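Local coordinates for electron transfer flavoprotein, alpha subunit (Thermotoga maritima, PDB 7KOE) that binds FAD and, as the alpha subunit of an electron transfer flavoprotein, probably relays electrons between redox partners, at residues A54-A62 with M168-E176; S2-H13 with L36-L46. All coordinates share one frame; numbering follows the deposited sequence.

Both contacts belong to the electron transfer flavoprotein domain, a parallel sheet flanked by helices, and they follow one another along the chain. Interaction 2 is buried and joins strands 6-9 and 40-46 by backbone hydrogen bonds, with aliphatic and aromatic side chains on the sheet faces. Interaction 1 is a surface contact: helix 51-60, the element after strand 40-46, receives the loop 168-176, and arginine, carboxylates and prolines replace the apolar packing. The two touch lightly where Ala-62 and Gly-61 pack against Val-41 and where Ala-54 meets Leu-45, so the start of the helix and the turn that ends it both touch strand 40-46.

Interaction 1 (A54-A62 with M168-E176); sequences AKEAIQRGA and MKELPPDPE
With CG beside its backbone N (chi1 -66°) and a second bend at chi2 (-73°), Arg-60 folds its guanidinium off the last turn of helix 51-60 and against residues 170-173. Its NH1 donates to Leu-171 O at 2.9 Å, the acceptor lying at the edge of the group and near its plane. Pro-173 covers one face, its CD 3.5 Å from Arg-60 NH1, while the Glu-170 carboxylate lies over the opposite face. That second approach is purely electrostatic: Glu-170 OE1 is 3.8 Å from Arg-60 NH1 and no N-H is directed at it, giving a long salt bridge. Within the helix, Arg-60 NE makes a weak, charged hydrogen bond to Glu-56 OE2 at 3.5 Å, so the guanidinium is flanked by two carboxylates, which would favour its positive charge.

One residue earlier, the C-terminal end of the helix offers Gln-59 O to the loop. Asp-174 N reaches it at 2.8 Å in a nearly straight bond (170° at the hydrogen), and Pro-173 CA adds a C-H contact to the same Gln-59 O at 3.4 Å. Gly-61, the first residue to leave the helix, has backbone angles that would press a side chain against the carbonyl O of Arg-60, and Leu-171 CD1 sits 3.4 Å from Arg-60 O.

Glu-170 also makes a weak, long ion pair with Arg-281 of a neighbouring subunit. Trp-23 of helix 21-33 borders Glu-56 and Arg-60, while Ala-57 and Ile-58 rest on Val-65 of strand 65-69; the loop thus crosses the C-terminal turn of helix 51-60 on its way to strand 181-185.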
loop_
_atom_site.group_PDB
_atom_site.type_symbol
_atom_site.label_atom_id
_atom_site.label_comp_id
_atom_site.label_asym_id
_atom_site.label_seq_id
_atom_site.Cartn_x
_atom_site.Cartn_y
_atom_site.Cartn_z
ATOM N N ALA B 54 62.123 11.234 -17.240
ATOM C CA ALA B 54 61.764 12.298 -16.306
ATOM C C ALA B 54 61.448 13.597 -17.033
ATOM O O ALA B 54 60.621 14.384 -16.563
ATOM C CB ALA B 54 62.888 12.512 -15.295
ATOM N N LYS B 55 62.088 13.836 -18.177
ATOM C CA LYS B 55 61.681 14.927 -19.048
ATOM C C LYS B 55 60.444 14.579 -19.862
ATOM O O LYS B 55 59.711 15.486 -20.271
ATOM C CB LYS B 55 62.822 15.305 -19.993
ATOM C CG LYS B 55 63.998 15.979 -19.313
ATOM C CD LYS B 55 64.786 16.825 -20.298
ATOM C CE LYS B 55 65.275 16.000 -21.478
ATOM N NZ LYS B 55 66.410 15.118 -21.097
ATOM N N GLU B 56 60.204 13.289 -20.106
ATOM C CA GLU B 56 59.008 12.874 -20.831
ATOM C C GLU B 56 57.753 13.082 -19.994
ATOM O O GLU B 56 56.680 13.347 -20.546
ATOM C CB GLU B 56 59.149 11.411 -21.264
ATOM C CG GLU B 56 57.997 10.839 -22.079
ATOM C CD GLU B 56 57.856 11.480 -23.444
ATOM O OE1 GLU B 56 58.869 11.955 -23.998
ATOM O OE2 GLU B 56 56.723 11.511 -23.968
ATOM N N ALA B 57 57.875 12.996 -18.668
ATOM C CA ALA B 57 56.729 13.229 -17.796
ATOM C C ALA B 57 56.285 14.685 -17.837
ATOM O O ALA B 57 55.082 14.973 -17.805
ATOM C CB ALA B 57 57.070 12.818 -16.366
ATOM N N ILE B 58 57.241 15.612 -17.931
ATOM C CA ILE B 58 56.912 17.031 -17.974
ATOM C C ILE B 58 56.269 17.396 -19.304
ATOM O O ILE B 58 55.414 18.287 -19.365
ATOM C CB ILE B 58 58.174 17.866 -17.698
ATOM C CG1 ILE B 58 58.948 17.256 -16.533
ATOM C CG2 ILE B 58 57.809 19.298 -17.368
ATOM C CD1 ILE B 58 60.183 18.022 -16.146
ATOM N N GLN B 59 56.647 16.712 -20.384
ATOM C CA GLN B 59 55.958 16.903 -21.652
ATOM C C GLN B 59 54.550 16.327 -21.633
ATOM O O GLN B 59 53.691 16.801 -22.385
ATOM C CB GLN B 59 56.761 16.276 -22.789
ATOM C CG GLN B 59 58.139 16.875 -22.966
ATOM C CD GLN B 59 58.938 16.175 -24.039
ATOM O OE1 GLN B 59 58.379 15.649 -25.000
ATOM N NE2 GLN B 59 60.256 16.159 -23.879
ATOM N N ARG B 60 54.290 15.325 -20.792
ATOM C CA ARG B 60 52.951 14.762 -20.685
ATOM C C ARG B 60 52.062 15.545 -19.730
ATOM O O ARG B 60 50.843 15.349 -19.742
ATOM C CB ARG B 60 53.019 13.301 -20.241
ATOM C CG ARG B 60 53.663 12.378 -21.252
ATOM C CD ARG B 60 52.754 12.122 -22.429
ATOM N NE ARG B 60 53.319 11.130 -23.336
ATOM C CZ ARG B 60 52.654 10.574 -24.342
ATOM N NH1 ARG B 60 51.396 10.916 -24.576
ATOM N NH2 ARG B 60 53.247 9.678 -25.116
ATOM N N GLY B 61 52.632 16.414 -18.903
ATOM C CA GLY B 61 51.808 17.272 -18.079
ATOM C C GLY B 61 52.215 17.345 -16.623
ATOM O O GLY B 61 51.517 17.969 -15.822
ATOM N N ALA B 62 53.326 16.714 -16.258
ATOM C CA ALA B 62 53.816 16.816 -14.891
ATOM C C ALA B 62 54.348 18.220 -14.650
ATOM O O ALA B 62 55.171 18.717 -15.428
ATOM C CB ALA B 62 54.903 15.778 -14.631
ATOM N N MET B 168 41.758 6.320 -17.815
ATOM C CA MET B 168 42.069 7.722 -18.028
ATOM C C MET B 168 42.594 7.923 -19.446
ATOM O O MET B 168 42.819 6.970 -20.190
ATOM C CB MET B 168 43.073 8.204 -16.986
ATOM C CG MET B 168 42.612 7.955 -15.564
ATOM S SD MET B 168 40.851 8.294 -15.372
ATOM C CE MET B 168 40.639 8.045 -13.615
ATOM N N LYS B 169 42.753 9.185 -19.834
ATOM C CA LYS B 169 43.168 9.524 -21.187
ATOM C C LYS B 169 44.467 10.316 -21.151
ATOM O O LYS B 169 44.695 11.131 -20.254
ATOM C CB LYS B 169 42.079 10.314 -21.942
ATOM C CG LYS B 169 41.043 9.440 -22.663
ATOM C CD LYS B 169 40.043 8.792 -21.713
ATOM C CE LYS B 169 39.029 7.943 -22.455
ATOM N NZ LYS B 169 38.167 7.174 -21.516
ATOM N N GLU B 170 45.316 10.057 -22.140
ATOM C CA GLU B 170 46.638 10.660 -22.205
ATOM C C GLU B 170 46.574 12.101 -22.696
ATOM O O GLU B 170 45.701 12.481 -23.481
ATOM C CB GLU B 170 47.546 9.861 -23.139
ATOM C CG GLU B 170 48.451 8.861 -22.458
ATOM C CD GLU B 170 49.175 7.980 -23.455
ATOM O OE1 GLU B 170 48.864 8.076 -24.659
ATOM O OE2 GLU B 170 50.055 7.197 -23.040
ATOM N N LEU B 171 47.518 12.901 -22.223
ATOM C CA LEU B 171 47.830 14.179 -22.839
ATOM C C LEU B 171 48.958 13.998 -23.849
ATOM O O LEU B 171 49.845 13.163 -23.647
ATOM C CB LEU B 171 48.247 15.198 -21.784
ATOM C CG LEU B 171 47.142 15.787 -20.910
ATOM C CD1 LEU B 171 47.735 16.659 -19.818
ATOM C CD2 LEU B 171 46.166 16.580 -21.761
ATOM N N PRO B 172 48.944 14.740 -24.958
ATOM C CA PRO B 172 50.015 14.597 -25.939
ATOM C C PRO B 172 51.308 15.200 -25.419
ATOM O O PRO B 172 51.286 16.163 -24.633
ATOM C CB PRO B 172 49.486 15.370 -27.161
ATOM C CG PRO B 172 48.013 15.501 -26.932
ATOM C CD PRO B 172 47.864 15.610 -25.452
ATOM N N PRO B 173 52.465 14.650 -25.812
ATOM C CA PRO B 173 53.744 15.190 -25.324
ATOM C C PRO B 173 54.072 16.553 -25.916
ATOM O O PRO B 173 54.330 16.682 -27.116
ATOM C CB PRO B 173 54.764 14.128 -25.754
ATOM C CG PRO B 173 54.120 13.404 -26.880
ATOM C CD PRO B 173 52.646 13.436 -26.625
ATOM N N ASP B 174 54.062 17.578 -25.069
ATOM C CA ASP B 174 54.305 18.949 -25.501
ATOM C C ASP B 174 55.658 19.418 -24.986
ATOM O O ASP B 174 55.837 19.544 -23.765
ATOM C CB ASP B 174 53.195 19.871 -24.995
ATOM C CG ASP B 174 53.065 21.136 -25.819
ATOM O OD1 ASP B 174 53.860 21.319 -26.764
ATOM O OD2 ASP B 174 52.163 21.945 -25.522
ATOM N N PRO B 175 56.630 19.699 -25.856
ATOM C CA PRO B 175 57.939 20.181 -25.397
ATOM C C PRO B 175 57.972 21.646 -24.991
ATOM O O PRO B 175 59.053 22.154 -24.679
ATOM C CB PRO B 175 58.840 19.947 -26.625
ATOM C CG PRO B 175 58.036 19.101 -27.572
ATOM C CD PRO B 175 56.619 19.454 -27.305
ATOM N N GLU B 176 56.828 22.334 -24.998
ATOM C CA GLU B 176 56.794 23.742 -24.622
ATOM C C GLU B 176 56.998 23.923 -23.124
ATOM O O GLU B 176 57.767 24.793 -22.697
ATOM C CB GLU B 176 55.466 24.359 -25.067
ATOM C CG GLU B 176 55.199 25.761 -24.541
ATOM C CD GLU B 176 53.716 26.068 -24.444
ATOM O OE1 GLU B 176 53.039 25.463 -23.586
ATOM O OE2 GLU B 176 53.227 26.911 -25.224
#

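Interaction 2 (S2-H13 with L36-L46); sequences SEKKIIFVLIEH and LENSEVWGVLL
Ile-6 lays its CD1 over the indole of Trp-42, 3.6 Å from the centroid of the five-membered ring and 20° off its normal; with CG1 trans to the backbone N (chi1 171°), Ile-6 carries the methyl across to the neighbouring strand. Phe-8 lies alongside, its plane only 14° from that of the indole, but the rings are slid apart, with Phe-8 CE1 3.5 Å from Trp-42 CE3. Over a face of the Phe-8 ring comes Val-44 CG2, a CH-pi contact. Trp-42 NE1 donates, in its own ring plane, to Glu-40 OE2 at 2.9 Å, meeting it from above the carboxylate plane and probably restraining the turn of the indole. With an alanine in place of Trp-42, Ile-6 CD1 would probably lose the ring face it rests on, a gap is likely beside Phe-8, and Glu-40 OE2 would lose its indole N-H.

Beneath this layer the parallel strands are joined by Ile-7 N to Glu-40 O, Trp-42 N to Ile-7 O, Val-44 N to Val-9 O and Ile-11 N to Val-44 O. On the other face Ile-7 meets Leu-36 and Val-41, its CD1 3.8 Å from Val-41 CG2.

The buried centre around Ile-6, Phe-8, Trp-42 and Val-44 is closely packed, whereas at the exposed start Ser-2 OG bonds only weakly to Asn-38 O at 3.2 Å and the Lys-5 side chain passes Glu-37 O with its CD.

Helix 21-33 connects the two strands as a beta-alpha-beta crossover and covers Ile-7 and Val-41 through Ala-29. Strand 97-100 flanks 6-9 on its other edge, and Tyr-92 meets Trp-42.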
loop_
_atom_site.group_PDB
_atom_site.type_symbol
_atom_site.label_atom_id
_atom_site.label_comp_id
_atom_site.label_asym_id
_atom_site.label_seq_id
_atom_site.Cartn_x
_atom_site.Cartn_y
_atom_site.Cartn_z
ATOM N N SER B 2 49.798 26.798 -0.674
ATOM C CA SER B 2 49.496 26.292 -2.005
ATOM C C SER B 2 50.329 25.080 -2.382
ATOM O O SER B 2 49.808 24.154 -3.007
ATOM C CB SER B 2 49.719 27.390 -3.053
ATOM O OG SER B 2 49.547 26.873 -4.360
ATOM N N GLU B 3 51.599 25.053 -2.006
ATOM C CA GLU B 3 52.462 23.914 -2.279
ATOM C C GLU B 3 52.310 22.796 -1.255
ATOM O O GLU B 3 53.100 21.848 -1.278
ATOM C CB GLU B 3 53.925 24.379 -2.364
ATOM C CG GLU B 3 54.449 25.078 -1.122
ATOM C CD GLU B 3 55.153 24.136 -0.170
ATOM O OE1 GLU B 3 55.620 23.072 -0.627
ATOM O OE2 GLU B 3 55.233 24.455 1.034
ATOM N N LYS B 4 51.333 22.892 -0.349
ATOM C CA LYS B 4 50.960 21.749 0.477
ATOM C C LYS B 4 49.839 20.937 -0.163
ATOM O O LYS B 4 49.653 19.766 0.186
ATOM C CB LYS B 4 50.558 22.215 1.878
ATOM C CG LYS B 4 51.726 22.672 2.747
ATOM C CD LYS B 4 52.629 21.509 3.132
ATOM C CE LYS B 4 53.447 21.835 4.371
ATOM N NZ LYS B 4 54.877 21.465 4.198
ATOM N N LYS B 5 49.081 21.539 -1.084
ATOM C CA LYS B 5 48.184 20.793 -1.970
ATOM C C LYS B 5 48.961 20.418 -3.233
ATOM O O LYS B 5 48.948 21.102 -4.257
ATOM C CB LYS B 5 46.931 21.597 -2.288
ATOM C CG LYS B 5 45.989 21.737 -1.108
ATOM C CD LYS B 5 44.729 22.489 -1.491
ATOM C CE LYS B 5 43.828 22.689 -0.283
ATOM N NZ LYS B 5 43.269 21.399 0.207
ATOM N N ILE B 6 49.656 19.297 -3.125
ATOM C CA ILE B 6 50.709 18.904 -4.047
ATOM C C ILE B 6 50.437 17.453 -4.438
ATOM O O ILE B 6 50.755 16.517 -3.706
ATOM C CB ILE B 6 52.082 19.126 -3.399
ATOM C CG1 ILE B 6 53.245 18.551 -4.203
ATOM C CG2 ILE B 6 52.108 18.774 -1.895
ATOM C CD1 ILE B 6 54.549 18.946 -3.579
ATOM N N ILE B 7 49.819 17.240 -5.595
ATOM C CA ILE B 7 49.302 15.904 -5.881
ATOM C C ILE B 7 50.383 15.083 -6.582
ATOM O O ILE B 7 51.100 15.579 -7.456
ATOM C CB ILE B 7 47.991 15.971 -6.680
ATOM C CG1 ILE B 7 48.152 16.637 -8.043
ATOM C CG2 ILE B 7 46.971 16.776 -5.893
ATOM C CD1 ILE B 7 46.857 16.725 -8.818
ATOM N N PHE B 8 50.551 13.839 -6.144
ATOM C CA PHE B 8 51.623 12.979 -6.622
ATOM C C PHE B 8 51.100 11.997 -7.657
ATOM O O PHE B 8 49.934 11.600 -7.631
ATOM C CB PHE B 8 52.255 12.189 -5.474
ATOM C CG PHE B 8 53.295 12.941 -4.695
ATOM C CD1 PHE B 8 53.513 14.292 -4.899
ATOM C CD2 PHE B 8 54.059 12.280 -3.749
ATOM C CE1 PHE B 8 54.470 14.967 -4.169
ATOM C CE2 PHE B 8 55.020 12.947 -3.021
ATOM C CZ PHE B 8 55.226 14.291 -3.231
ATOM N N VAL B 9 51.980 11.606 -8.574
ATOM C CA VAL B 9 51.725 10.533 -9.529
ATOM C C VAL B 9 53.000 9.711 -9.623
ATOM O O VAL B 9 54.066 10.253 -9.927
ATOM C CB VAL B 9 51.326 11.060 -10.923
ATOM C CG1 VAL B 9 51.430 9.959 -11.960
ATOM C CG2 VAL B 9 49.921 11.628 -10.923
ATOM N N LEU B 10 52.906 8.415 -9.349
ATOM C CA LEU B 10 54.062 7.539 -9.448
ATOM C C LEU B 10 54.239 7.091 -10.892
ATOM O O LEU B 10 53.264 6.801 -11.589
ATOM C CB LEU B 10 53.905 6.325 -8.534
ATOM C CG LEU B 10 55.159 5.597 -8.043
ATOM C CD1 LEU B 10 54.859 4.987 -6.701
ATOM C CD2 LEU B 10 55.632 4.514 -8.997
ATOM N N ILE B 11 55.492 7.037 -11.334
ATOM C CA ILE B 11 55.836 6.611 -12.684
ATOM C C ILE B 11 56.375 5.190 -12.605
ATOM O O ILE B 11 57.420 4.945 -11.991
ATOM C CB ILE B 11 56.848 7.555 -13.356
ATOM C CG1 ILE B 11 56.218 8.918 -13.658
ATOM C CG2 ILE B 11 57.370 6.948 -14.648
ATOM C CD1 ILE B 11 56.449 9.981 -12.609
ATOM N N GLU B 12 55.653 4.256 -13.215
ATOM C CA GLU B 12 56.060 2.857 -13.268
ATOM C C GLU B 12 56.945 2.666 -14.490
ATOM O O GLU B 12 56.458 2.713 -15.622
ATOM C CB GLU B 12 54.837 1.945 -13.337
ATOM C CG GLU B 12 53.932 1.968 -12.114
ATOM C CD GLU B 12 54.533 1.268 -10.909
ATOM O OE1 GLU B 12 54.061 1.522 -9.783
ATOM O OE2 GLU B 12 55.453 0.441 -11.087
ATOM N N HIS B 13 58.237 2.449 -14.272
ATOM C CA HIS B 13 59.176 2.234 -15.362
ATOM C C HIS B 13 59.675 0.797 -15.344
ATOM O O HIS B 13 59.890 0.216 -14.276
ATOM C CB HIS B 13 60.355 3.204 -15.278
ATOM C CG HIS B 13 61.163 3.066 -14.030
ATOM N ND1 HIS B 13 62.221 2.190 -13.922
ATOM C CD2 HIS B 13 61.070 3.692 -12.834
ATOM C CE1 HIS B 13 62.743 2.279 -12.713
ATOM N NE2 HIS B 13 62.064 3.185 -12.034
ATOM N N LEU B 36 41.073 21.309 -8.371
ATOM C CA LEU B 36 41.631 21.509 -7.043
ATOM C C LEU B 36 42.195 22.920 -6.976
ATOM O O LEU B 36 42.867 23.363 -7.913
ATOM C CB LEU B 36 42.732 20.490 -6.747
ATOM C CG LEU B 36 43.024 20.156 -5.287
ATOM C CD1 LEU B 36 41.785 19.579 -4.659
ATOM C CD2 LEU B 36 44.179 19.181 -5.176
ATOM N N GLU B 37 41.929 23.620 -5.877
ATOM C CA GLU B 37 42.388 24.997 -5.738
ATOM C C GLU B 37 43.854 25.006 -5.320
ATOM O O GLU B 37 44.219 24.370 -4.321
ATOM C CB GLU B 37 41.548 25.763 -4.723
ATOM C CG GLU B 37 41.991 27.216 -4.572
ATOM C CD GLU B 37 41.117 28.011 -3.630
ATOM O OE1 GLU B 37 39.963 28.320 -3.994
ATOM O OE2 GLU B 37 41.587 28.334 -2.520
ATOM N N ASN B 38 44.684 25.695 -6.114
ATOM C CA ASN B 38 46.088 25.997 -5.810
ATOM C C ASN B 38 46.923 24.720 -5.696
ATOM O O ASN B 38 47.501 24.414 -4.657
ATOM C CB ASN B 38 46.198 26.847 -4.535
ATOM C CG ASN B 38 46.100 28.332 -4.811
ATOM O OD1 ASN B 38 45.484 28.758 -5.788
ATOM N ND2 ASN B 38 46.697 29.134 -3.936
ATOM N N SER B 39 46.967 23.968 -6.791
ATOM C CA SER B 39 47.594 22.655 -6.792
ATOM C C SER B 39 48.522 22.503 -7.991
ATOM O O SER B 39 48.458 23.261 -8.962
ATOM C CB SER B 39 46.544 21.542 -6.794
ATOM O OG SER B 39 45.625 21.743 -7.845
ATOM N N GLU B 40 49.390 21.494 -7.910
ATOM C CA GLU B 40 50.376 21.201 -8.941
ATOM C C GLU B 40 50.593 19.696 -9.021
ATOM O O GLU B 40 50.557 18.995 -8.008
ATOM C CB GLU B 40 51.701 21.913 -8.652
ATOM C CG GLU B 40 52.116 21.843 -7.191
ATOM C CD GLU B 40 53.550 22.266 -6.964
ATOM O OE1 GLU B 40 53.802 23.081 -6.054
ATOM O OE2 GLU B 40 54.429 21.777 -7.698
ATOM N N VAL B 41 50.836 19.206 -10.234
ATOM C CA VAL B 41 50.960 17.774 -10.492
ATOM C C VAL B 41 52.441 17.415 -10.454
ATOM O O VAL B 41 53.190 17.706 -11.388
ATOM C CB VAL B 41 50.330 17.386 -11.830
ATOM C CG1 VAL B 41 50.545 15.907 -12.119
ATOM C CG2 VAL B 41 48.864 17.737 -11.836
ATOM N N TRP B 42 52.866 16.759 -9.382
ATOM C CA TRP B 42 54.226 16.255 -9.311
ATOM C C TRP B 42 54.333 14.920 -10.041
ATOM O O TRP B 42 53.361 14.392 -10.585
ATOM C CB TRP B 42 54.666 16.103 -7.859
ATOM C CG TRP B 42 55.333 17.305 -7.309
ATOM C CD1 TRP B 42 55.002 18.601 -7.545
ATOM C CD2 TRP B 42 56.454 17.330 -6.421
ATOM N NE1 TRP B 42 55.844 19.436 -6.857
ATOM C CE2 TRP B 42 56.757 18.680 -6.172
ATOM C CE3 TRP B 42 57.239 16.343 -5.822
ATOM C CZ2 TRP B 42 57.790 19.069 -5.329
ATOM C CZ3 TRP B 42 58.272 16.732 -4.992
ATOM C CH2 TRP B 42 58.538 18.082 -4.754
ATOM N N GLY B 43 55.543 14.377 -10.066
ATOM C CA GLY B 43 55.763 13.023 -10.525
ATOM C C GLY B 43 56.904 12.388 -9.764
ATOM O O GLY B 43 58.016 12.920 -9.758
ATOM N N VAL B 44 56.657 11.258 -9.115
ATOM C CA VAL B 44 57.679 10.568 -8.337
ATOM C C VAL B 44 58.258 9.457 -9.193
ATOM O O VAL B 44 57.517 8.640 -9.751
ATOM C CB VAL B 44 57.108 10.014 -7.023
ATOM C CG1 VAL B 44 58.236 9.630 -6.088
ATOM C CG2 VAL B 44 56.213 11.041 -6.373
ATOM N N LEU B 45 59.580 9.426 -9.303
ATOM C CA LEU B 45 60.241 8.472 -10.174
ATOM C C LEU B 45 61.486 7.981 -9.456
ATOM O O LEU B 45 62.240 8.785 -8.902
ATOM C CB LEU B 45 60.583 9.120 -11.520
ATOM C CG LEU B 45 60.847 8.245 -12.743
ATOM C CD1 LEU B 45 60.455 9.016 -13.986
ATOM C CD2 LEU B 45 62.288 7.819 -12.840
ATOM N N LEU B 46 61.693 6.669 -9.460
ATOM C CA LEU B 46 62.737 6.036 -8.668
ATOM C C LEU B 46 63.667 5.261 -9.586
ATOM O O LEU B 46 63.208 4.478 -10.421
ATOM C CB LEU B 46 62.137 5.105 -7.611
ATOM C CG LEU B 46 61.427 5.718 -6.399
ATOM C CD1 LEU B 46 59.957 5.973 -6.673
ATOM C CD2 LEU B 46 61.573 4.814 -5.198
#